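Local coordinates for protein carnitinyl-CoA dehydratase (Mycobacterium avium, PDB 3R0O) that probably catalyses the reversible dehydration of carnitinyl-CoA, as a three-chain assembly belonging to the enoyl-CoA hydratase/isomerase (crotonase) family, at residues A[128-133]-A[219-224]; A[155-160]-A[236-241]. All coordinates share one frame; numbering follows the deposited sequence.

Contact 1 (A[128-133]-A[219-224]). With EDO (1,2-ethanediol), chain D.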
ATOM      1  N   ALA A 128       9.060  -8.394   9.731  1.00 11.81           N
ATOM      2  CA  ALA A 128       8.876  -7.788  11.035  1.00 12.20           C
ATOM      3  C   ALA A 128       9.896  -6.667  11.273  1.00 12.26           C
ATOM      4  O   ALA A 128       9.677  -5.797  12.123  1.00 13.39           O
ATOM      5  CB  ALA A 128       9.013  -8.877  12.141  1.00 12.05           C
ATOM      6  N   SER A 129      10.997  -6.673  10.521  1.00 12.19           N
ATOM      7  CA  SER A 129      12.075  -5.675  10.719  1.00 12.28           C
ATOM      8  C   SER A 129      11.697  -4.359  10.037  1.00 12.12           C
ATOM      9  O   SER A 129      10.789  -4.343   9.209  1.00 12.17           O
ATOM     10  CB  SER A 129      13.405  -6.227  10.182  1.00 13.02           C
ATOM     11  OG  SER A 129      13.736  -7.454  10.834  1.00 13.74           O
ATOM     12  N   ASP A 130      12.315  -3.246  10.431  1.00 12.06           N
ATOM     13  CA  ASP A 130      12.016  -1.966   9.810  1.00 11.91           C
ATOM     14  C   ASP A 130      12.627  -1.812   8.398  1.00 12.37           C
ATOM     15  O   ASP A 130      12.003  -1.233   7.495  1.00 11.47           O
ATOM     16  CB  ASP A 130      12.476  -0.834  10.713  1.00 12.16           C
ATOM     17  CG  ASP A 130      11.785  -0.885  12.068  1.00 14.80           C
ATOM     18  OD1 ASP A 130      10.550  -1.120  12.075  1.00 14.50           O
ATOM     19  OD2 ASP A 130      12.467  -0.729  13.101  1.00 12.51           O
ATOM     20  N   LEU A 131      13.849  -2.310   8.249  1.00 12.13           N
ATOM     21  CA  LEU A 131      14.646  -2.133   7.058  1.00 13.07           C
ATOM     22  C   LEU A 131      15.316  -3.479   6.726  1.00 13.35           C
ATOM     23  O   LEU A 131      15.493  -4.337   7.606  1.00 12.97           O
ATOM     24  CB  LEU A 131      15.688  -1.038   7.331  1.00 13.57           C
ATOM     25  CG  LEU A 131      15.090   0.344   7.691  1.00 13.06           C
ATOM     26  CD1 LEU A 131      16.124   1.288   8.268  1.00 13.54           C
ATOM     27  CD2 LEU A 131      14.446   0.976   6.472  1.00 10.58           C
ATOM     28  N   VAL A 132      15.665  -3.678   5.461  1.00 13.31           N
ATOM     29  CA  VAL A 132      16.291  -4.941   5.048  1.00 13.10           C
ATOM     30  C   VAL A 132      17.411  -4.739   4.043  1.00 13.57           C
ATOM     31  O   VAL A 132      17.209  -4.055   3.039  1.00 13.16           O
ATOM     32  CB  VAL A 132      15.260  -5.954   4.436  1.00 12.62           C
ATOM     33  CG1 VAL A 132      15.991  -7.237   3.999  1.00 12.50           C
ATOM     34  CG2 VAL A 132      14.152  -6.284   5.423  1.00 12.71           C
ATOM     35  N   ILE A 133      18.580  -5.350   4.312  1.00 14.40           N
ATOM     36  CA  ILE A 133      19.647  -5.455   3.319  1.00 15.00           C
ATOM     37  C   ILE A 133      19.869  -6.935   3.051  1.00 16.32           C
ATOM     38  O   ILE A 133      19.964  -7.736   3.985  1.00 16.24           O
ATOM     39  CB  ILE A 133      20.966  -4.763   3.762  1.00 15.51           C
ATOM     40  CG1 ILE A 133      20.715  -3.256   3.917  1.00 15.77           C
ATOM     41  CG2 ILE A 133      22.069  -4.986   2.701  1.00 15.43           C
ATOM     42  CD1 ILE A 133      21.921  -2.451   4.309  1.00 17.00           C
ATOM     43  N   ALA A 219      10.371   8.205  18.023  1.00 14.95           N
ATOM     44  CA  ALA A 219       9.016   8.773  17.926  1.00 14.32           C
ATOM     45  C   ALA A 219       8.476   8.593  16.526  1.00 13.87           C
ATOM     46  O   ALA A 219       7.313   8.218  16.346  1.00 13.86           O
ATOM     47  CB  ALA A 219       9.010  10.268  18.320  1.00 14.66           C
ATOM     48  N   SER A 220       9.330   8.825  15.526  1.00 13.85           N
ATOM     49  CA  SER A 220       8.952   8.622  14.135  1.00 13.71           C
ATOM     50  C   SER A 220       8.579   7.161  13.888  1.00 13.55           C
ATOM     51  O   SER A 220       7.572   6.880  13.213  1.00 13.20           O
ATOM     52  CB  SER A 220      10.036   9.123  13.150  1.00 13.45           C
ATOM     53  OG  SER A 220      10.243  10.539  13.289  1.00 16.58           O
ATOM     54  N   LYS A 221       9.363   6.233  14.448  1.00 14.06           N
ATOM     55  CA  LYS A 221       9.033   4.804  14.311  1.00 13.79           C
ATOM     56  C   LYS A 221       7.643   4.484  14.873  1.00 14.20           C
ATOM     57  O   LYS A 221       6.853   3.789  14.205  1.00 14.98           O
ATOM     58  CB  LYS A 221      10.098   3.897  14.931  1.00 13.67           C
ATOM     59  CG  LYS A 221       9.755   2.437  14.812  1.00 14.97           C
ATOM     60  CD  LYS A 221      10.819   1.531  15.382  1.00 14.99           C
ATOM     61  CE  LYS A 221      10.291   0.084  15.358  1.00 15.01           C
ATOM     62  NZ  LYS A 221      11.352  -0.946  15.692  1.00 12.02           N
ATOM     63  N   ARG A 222       7.322   4.994  16.067  1.00 14.24           N
ATOM     64  CA  ARG A 222       5.980   4.752  16.650  1.00 14.08           C
ATOM     65  C   ARG A 222       4.859   5.361  15.808  1.00 14.15           C
ATOM     66  O   ARG A 222       3.844   4.703  15.593  1.00 14.17           O
ATOM     67  CB  ARG A 222       5.864   5.223  18.107  1.00 13.73           C
ATOM     68  CG  ARG A 222       6.816   4.486  19.075  1.00 14.10           C
ATOM     69  CD  ARG A 222       6.608   4.840  20.538  1.00 12.22           C
ATOM     70  NE  ARG A 222       7.002   6.216  20.795  1.00 14.70           N
ATOM     71  CZ  ARG A 222       8.225   6.618  21.149  1.00 14.49           C
ATOM     72  NH1 ARG A 222       9.214   5.744  21.280  1.00 13.58           N
ATOM     73  NH2 ARG A 222       8.452   7.910  21.372  1.00 15.61           N
ATOM     74  N   VAL A 223       5.043   6.600  15.335  1.00 14.16           N
ATOM     75  CA  VAL A 223       4.044   7.250  14.472  1.00 14.34           C
ATOM     76  C   VAL A 223       3.820   6.467  13.188  1.00 14.54           C
ATOM     77  O   VAL A 223       2.669   6.268  12.772  1.00 14.41           O
ATOM     78  CB  VAL A 223       4.389   8.703  14.131  1.00 14.82           C
ATOM     79  CG1 VAL A 223       3.375   9.271  13.089  1.00 14.54           C
ATOM     80  CG2 VAL A 223       4.352   9.582  15.402  1.00 15.07           C
ATOM     81  N   ALA A 224       4.920   5.994  12.592  1.00 14.84           N
ATOM     82  CA  ALA A 224       4.880   5.303  11.310  1.00 15.60           C
ATOM     83  C   ALA A 224       4.097   3.999  11.405  1.00 16.16           C
ATOM     84  O   ALA A 224       3.334   3.646  10.496  1.00 17.05           O
ATOM     85  CB  ALA A 224       6.283   5.043  10.797  1.00 13.70           C
TER
HETATM   86  C1  EDO D 270      11.487  -6.728  16.271  1.00 24.28           C
HETATM   87  O1  EDO D 270      11.487  -5.560  17.099  1.00 18.79           O
HETATM   88  C2  EDO D 270      10.952  -6.391  14.885  1.00 25.51           C
HETATM   89  O2  EDO D 270      11.463  -5.111  14.474  1.00 30.18           O
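D130 and K221 make this contact across a CA-to-CA separation of 8.7 Å, where the turn after A128 runs into strand 131-135 and faces one side of helix 214-225. At that spacing only side chains can meet, and the lysine does most of the spanning. Its CG lies anti to the backbone N (chi1 179°) and every later torsion is extended, which sends the methylenes out from the helix and brings NZ to the carboxylate. There K221 NZ donates to D130 OD2 at 2.8 Å in a salt bridge, and the oxygen receives it on its syn lone pair, on the side of the other carboxylate oxygen. The two side chains cross at about a right angle, and the CE methylene also lies against the carboxylate, K221 CE being 3.2 Å from D130 OD2. A long chain suits position 221 and a short acid suits the turn, which needs little reach. Both residues are buried, and their charges are well provided for: D130 OD1 bonds to the Y225 hydroxyl and OD2 also to the T110 backbone N, while K221 NZ reaches the carbonyls of I106 and K108 and makes a cation-pi contact with F105. Such compensation should favour the charged forms. Nearby, a 1,2-ethanediol, probably from the crystallisation liquor, gives a weak hydrogen bond from its O2 to A128 O (3.0 Å). R222, one residue beyond K221, forms a salt bridge with E245 of a second subunit. In the crotonase fold, the ion pair ties helix 214-225 to the entry of strand 131-135, which lies between strands 110-114 and 191-193 of the main sheet; helix 198-210 packs on L131 and I133.

Contact 2 (A[155-160]-A[236-241])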
ATOM      1  N   GLY A 155       3.541 -13.539   8.419  1.00 14.50           N
ATOM      2  CA  GLY A 155       3.909 -13.447   6.997  1.00 14.55           C
ATOM      3  C   GLY A 155       2.774 -13.092   6.053  1.00 15.32           C
ATOM      4  O   GLY A 155       2.927 -12.223   5.188  1.00 15.57           O
ATOM      5  N   VAL A 156       1.628 -13.747   6.209  1.00 15.31           N
ATOM      6  CA  VAL A 156       0.540 -13.557   5.250  1.00 15.47           C
ATOM      7  C   VAL A 156      -0.003 -12.123   5.294  1.00 15.60           C
ATOM      8  O   VAL A 156      -0.182 -11.489   4.259  1.00 15.09           O
ATOM      9  CB  VAL A 156      -0.593 -14.576   5.441  1.00 15.34           C
ATOM     10  CG1 VAL A 156      -1.736 -14.281   4.475  1.00 16.53           C
ATOM     11  CG2 VAL A 156      -0.069 -15.989   5.185  1.00 16.49           C
ATOM     12  N   PHE A 157      -0.270 -11.606   6.485  1.00 14.77           N
ATOM     13  CA  PHE A 157      -0.845 -10.278   6.527  1.00 15.30           C
ATOM     14  C   PHE A 157       0.182  -9.156   6.360  1.00 15.22           C
ATOM     15  O   PHE A 157      -0.186  -8.040   5.987  1.00 14.44           O
ATOM     16  CB  PHE A 157      -1.781 -10.075   7.745  1.00 15.84           C
ATOM     17  CG  PHE A 157      -1.101 -10.160   9.090  1.00 15.09           C
ATOM     18  CD1 PHE A 157      -0.451  -9.052   9.623  1.00 12.86           C
ATOM     19  CD2 PHE A 157      -1.178 -11.334   9.847  1.00 14.85           C
ATOM     20  CE1 PHE A 157       0.146  -9.112  10.895  1.00 15.17           C
ATOM     21  CE2 PHE A 157      -0.591 -11.421  11.121  1.00 13.91           C
ATOM     22  CZ  PHE A 157       0.070 -10.303  11.650  1.00 16.25           C
ATOM     23  N   ARG A 158       1.462  -9.438   6.628  1.00 14.63           N
ATOM     24  CA  ARG A 158       2.479  -8.398   6.432  1.00 14.19           C
ATOM     25  C   ARG A 158       2.962  -8.314   4.990  1.00 14.15           C
ATOM     26  O   ARG A 158       3.159  -7.216   4.487  1.00 14.09           O
ATOM     27  CB  ARG A 158       3.645  -8.523   7.418  1.00 14.27           C
ATOM     28  CG  ARG A 158       3.220  -8.191   8.879  1.00 15.33           C
ATOM     29  CD  ARG A 158       4.356  -8.411   9.893  1.00 13.36           C
ATOM     30  NE  ARG A 158       4.015  -7.829  11.195  1.00 13.81           N
ATOM     31  CZ  ARG A 158       4.671  -8.084  12.327  1.00 13.39           C
ATOM     32  NH1 ARG A 158       5.663  -8.966  12.327  1.00 11.07           N
ATOM     33  NH2 ARG A 158       4.310  -7.487  13.455  1.00 10.09           N
ATOM     34  N   ILE A 159       3.130  -9.453   4.315  1.00 13.77           N
ATOM     35  CA  ILE A 159       3.535  -9.409   2.907  1.00 13.42           C
ATOM     36  C   ILE A 159       2.579  -8.582   2.029  1.00 13.35           C
ATOM     37  O   ILE A 159       3.060  -7.852   1.175  1.00 13.17           O
ATOM     38  CB  ILE A 159       3.819 -10.823   2.289  1.00 13.90           C
ATOM     39  CG1 ILE A 159       4.648 -10.708   0.995  1.00 14.06           C
ATOM     40  CG2 ILE A 159       2.526 -11.594   2.007  1.00 12.58           C
ATOM     41  CD1 ILE A 159       6.073 -10.294   1.171  1.00 13.42           C
ATOM     42  N   VAL A 160       1.258  -8.652   2.262  1.00 13.26           N
ATOM     43  CA  VAL A 160       0.289  -7.900   1.444  1.00 13.91           C
ATOM     44  C   VAL A 160       0.412  -6.383   1.651  1.00 15.10           C
ATOM     45  O   VAL A 160      -0.064  -5.595   0.841  1.00 14.48           O
ATOM     46  CB  VAL A 160      -1.199  -8.393   1.592  1.00 15.24           C
ATOM     47  CG1 VAL A 160      -1.369  -9.834   1.101  1.00 14.10           C
ATOM     48  CG2 VAL A 160      -1.698  -8.310   3.017  1.00 16.34           C
ATOM     49  N   GLU A 236      -3.247  -6.365  15.934  1.00 19.06           N
ATOM     50  CA  GLU A 236      -3.752  -7.349  16.877  1.00 19.31           C
ATOM     51  C   GLU A 236      -4.902  -8.204  16.298  1.00 19.02           C
ATOM     52  O   GLU A 236      -4.905  -9.419  16.493  1.00 18.44           O
ATOM     53  CB  GLU A 236      -4.154  -6.673  18.210  1.00 19.90           C
ATOM     54  CG  GLU A 236      -2.959  -6.105  18.989  1.00 20.86           C
ATOM     55  CD  GLU A 236      -1.951  -7.189  19.392  1.00 23.47           C
ATOM     56  OE1 GLU A 236      -2.263  -8.033  20.236  1.00 29.25           O
ATOM     57  OE2 GLU A 236      -0.839  -7.208  18.862  1.00 24.94           O
ATOM     58  N   PRO A 237      -5.871  -7.591  15.560  1.00 19.36           N
ATOM     59  CA  PRO A 237      -6.882  -8.490  14.983  1.00 19.16           C
ATOM     60  C   PRO A 237      -6.303  -9.389  13.897  1.00 18.74           C
ATOM     61  O   PRO A 237      -6.819 -10.487  13.659  1.00 19.44           O
ATOM     62  CB  PRO A 237      -7.951  -7.529  14.404  1.00 20.30           C
ATOM     63  CG  PRO A 237      -7.750  -6.243  15.138  1.00 20.73           C
ATOM     64  CD  PRO A 237      -6.246  -6.176  15.384  1.00 19.34           C
ATOM     65  N   LYS A 238      -5.230  -8.960  13.253  1.00 17.39           N
ATOM     66  CA  LYS A 238      -4.610  -9.810  12.247  1.00 16.92           C
ATOM     67  C   LYS A 238      -3.926 -11.040  12.879  1.00 16.86           C
ATOM     68  O   LYS A 238      -4.032 -12.163  12.361  1.00 16.45           O
ATOM     69  CB  LYS A 238      -3.667  -8.978  11.381  1.00 16.37           C
ATOM     70  CG  LYS A 238      -4.394  -7.763  10.725  1.00 17.19           C
ATOM     71  CD  LYS A 238      -3.388  -6.854  10.010  1.00 18.99           C
ATOM     72  CE  LYS A 238      -4.045  -5.697   9.267  1.00 18.73           C
ATOM     73  NZ  LYS A 238      -3.023  -5.065   8.404  1.00 20.84           N
ATOM     74  N   TRP A 239      -3.245 -10.813  14.006  1.00 16.91           N
ATOM     75  CA  TRP A 239      -2.691 -11.888  14.842  1.00 17.25           C
ATOM     76  C   TRP A 239      -3.788 -12.851  15.279  1.00 17.16           C
ATOM     77  O   TRP A 239      -3.636 -14.068  15.114  1.00 17.29           O
ATOM     78  CB  TRP A 239      -1.925 -11.340  16.067  1.00 16.58           C
ATOM     79  CG  TRP A 239      -0.603 -10.704  15.693  1.00 15.80           C
ATOM     80  CD1 TRP A 239      -0.274  -9.357  15.732  1.00 14.90           C
ATOM     81  CD2 TRP A 239       0.559 -11.388  15.216  1.00 12.16           C
ATOM     82  NE1 TRP A 239       1.025  -9.180  15.288  1.00 15.06           N
ATOM     83  CE2 TRP A 239       1.551 -10.411  14.966  1.00 13.96           C
ATOM     84  CE3 TRP A 239       0.855 -12.744  14.960  1.00 13.47           C
ATOM     85  CZ2 TRP A 239       2.827 -10.745  14.485  1.00 13.14           C
ATOM     86  CZ3 TRP A 239       2.107 -13.075  14.465  1.00 13.82           C
ATOM     87  CH2 TRP A 239       3.089 -12.080  14.246  1.00 15.07           C
ATOM     88  N   GLU A 240      -4.896 -12.324  15.814  1.00 18.17           N
ATOM     89  CA  GLU A 240      -5.989 -13.192  16.295  1.00 18.35           C
ATOM     90  C   GLU A 240      -6.544 -14.064  15.158  1.00 18.65           C
ATOM     91  O   GLU A 240      -6.698 -15.282  15.327  1.00 18.45           O
ATOM     92  CB  GLU A 240      -7.104 -12.399  17.006  1.00 19.26           C
ATOM     93  N   ARG A 241      -6.796 -13.443  13.998  1.00 18.12           N
ATOM     94  CA  ARG A 241      -7.243 -14.151  12.803  1.00 18.14           C
ATOM     95  C   ARG A 241      -6.247 -15.226  12.388  1.00 18.38           C
ATOM     96  O   ARG A 241      -6.643 -16.360  12.072  1.00 17.41           O
ATOM     97  CB  ARG A 241      -7.510 -13.180  11.630  1.00 18.09           C
ATOM     98  CG  ARG A 241      -8.070 -13.861  10.352  1.00 17.04           C
ATOM     99  CD  ARG A 241      -8.530 -12.834   9.301  1.00 18.39           C
ATOM    100  NE  ARG A 241      -9.574 -11.973   9.836  1.00 19.59           N
ATOM    101  CZ  ARG A 241      -9.393 -10.726  10.278  1.00 19.85           C
ATOM    102  NH1 ARG A 241      -8.204 -10.112  10.178  1.00 19.39           N
ATOM    103  NH2 ARG A 241     -10.430 -10.081  10.789  1.00 18.22           N
TER
HETATM  104  O   HOH W   1      -2.612  -6.835   6.290  1.00 13.36           O
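F157 is gripped by two neighbours from helix 236-250, K238 over a face of its ring and W239 at its edge. The axes of the two short helix segments approach to 10.2 Å, with 138° between their directions, and large side chains fill the interval. The CH-pi contact comes first: K238 CB stands 3.5 Å from the centroid of the F157 ring, almost on its normal, and CD lies against the same ring at F157 CD1. F157 CG occupies the crowded position between backbone N and carbonyl carbon (chi1 64°), which carries the ring across to the other helix. Next is a T-shaped pair: F157 CZ points into the face of the indole, 3.6 Å from W239 CE2, with the planes 86° apart. The third kind is an arginine-aromatic contact made edge-on. W239 CZ2 comes over a face of the R158 guanidinium, 3.7 Å from R158 NH2, so the indole offers its rim to the cation; the ring of H103 also stacks with the indole. Polar atoms link the helices through water: one molecule donates to F157 O at 2.7 Å and accepts from K238 NZ at 2.8 Å. The charged ends find acids, R158 NH2 pairing with E235 and K238 NZ with E161. Aromatic and long basic residues thus suit the site, since their flat or aliphatic parts supply apolar packing while acidic partners outside the two segments probably balance their cationic ends, and no direct hydrogen bond joins the two segments.

Contact 1 and contact 2 have their centres about 17 Å apart and interleave along the chain, segment 128-133 preceding 155-160 and segment 219-224 preceding 236-241. They touch at one point: A128 CB lies 3.4 Å from R158 NH1, so the helix end before D130 packs on the arginine that meets W239. A second relation runs between subunits. F157 packs against V223 of a third subunit, and V156 and V160 against A224 there, so the helix of contact 1 in one copy packs on the first segment of contact 2 in another. The ethanediol lies beside A128, at contact 1, and is also hydrogen-bonded to T110 and H104.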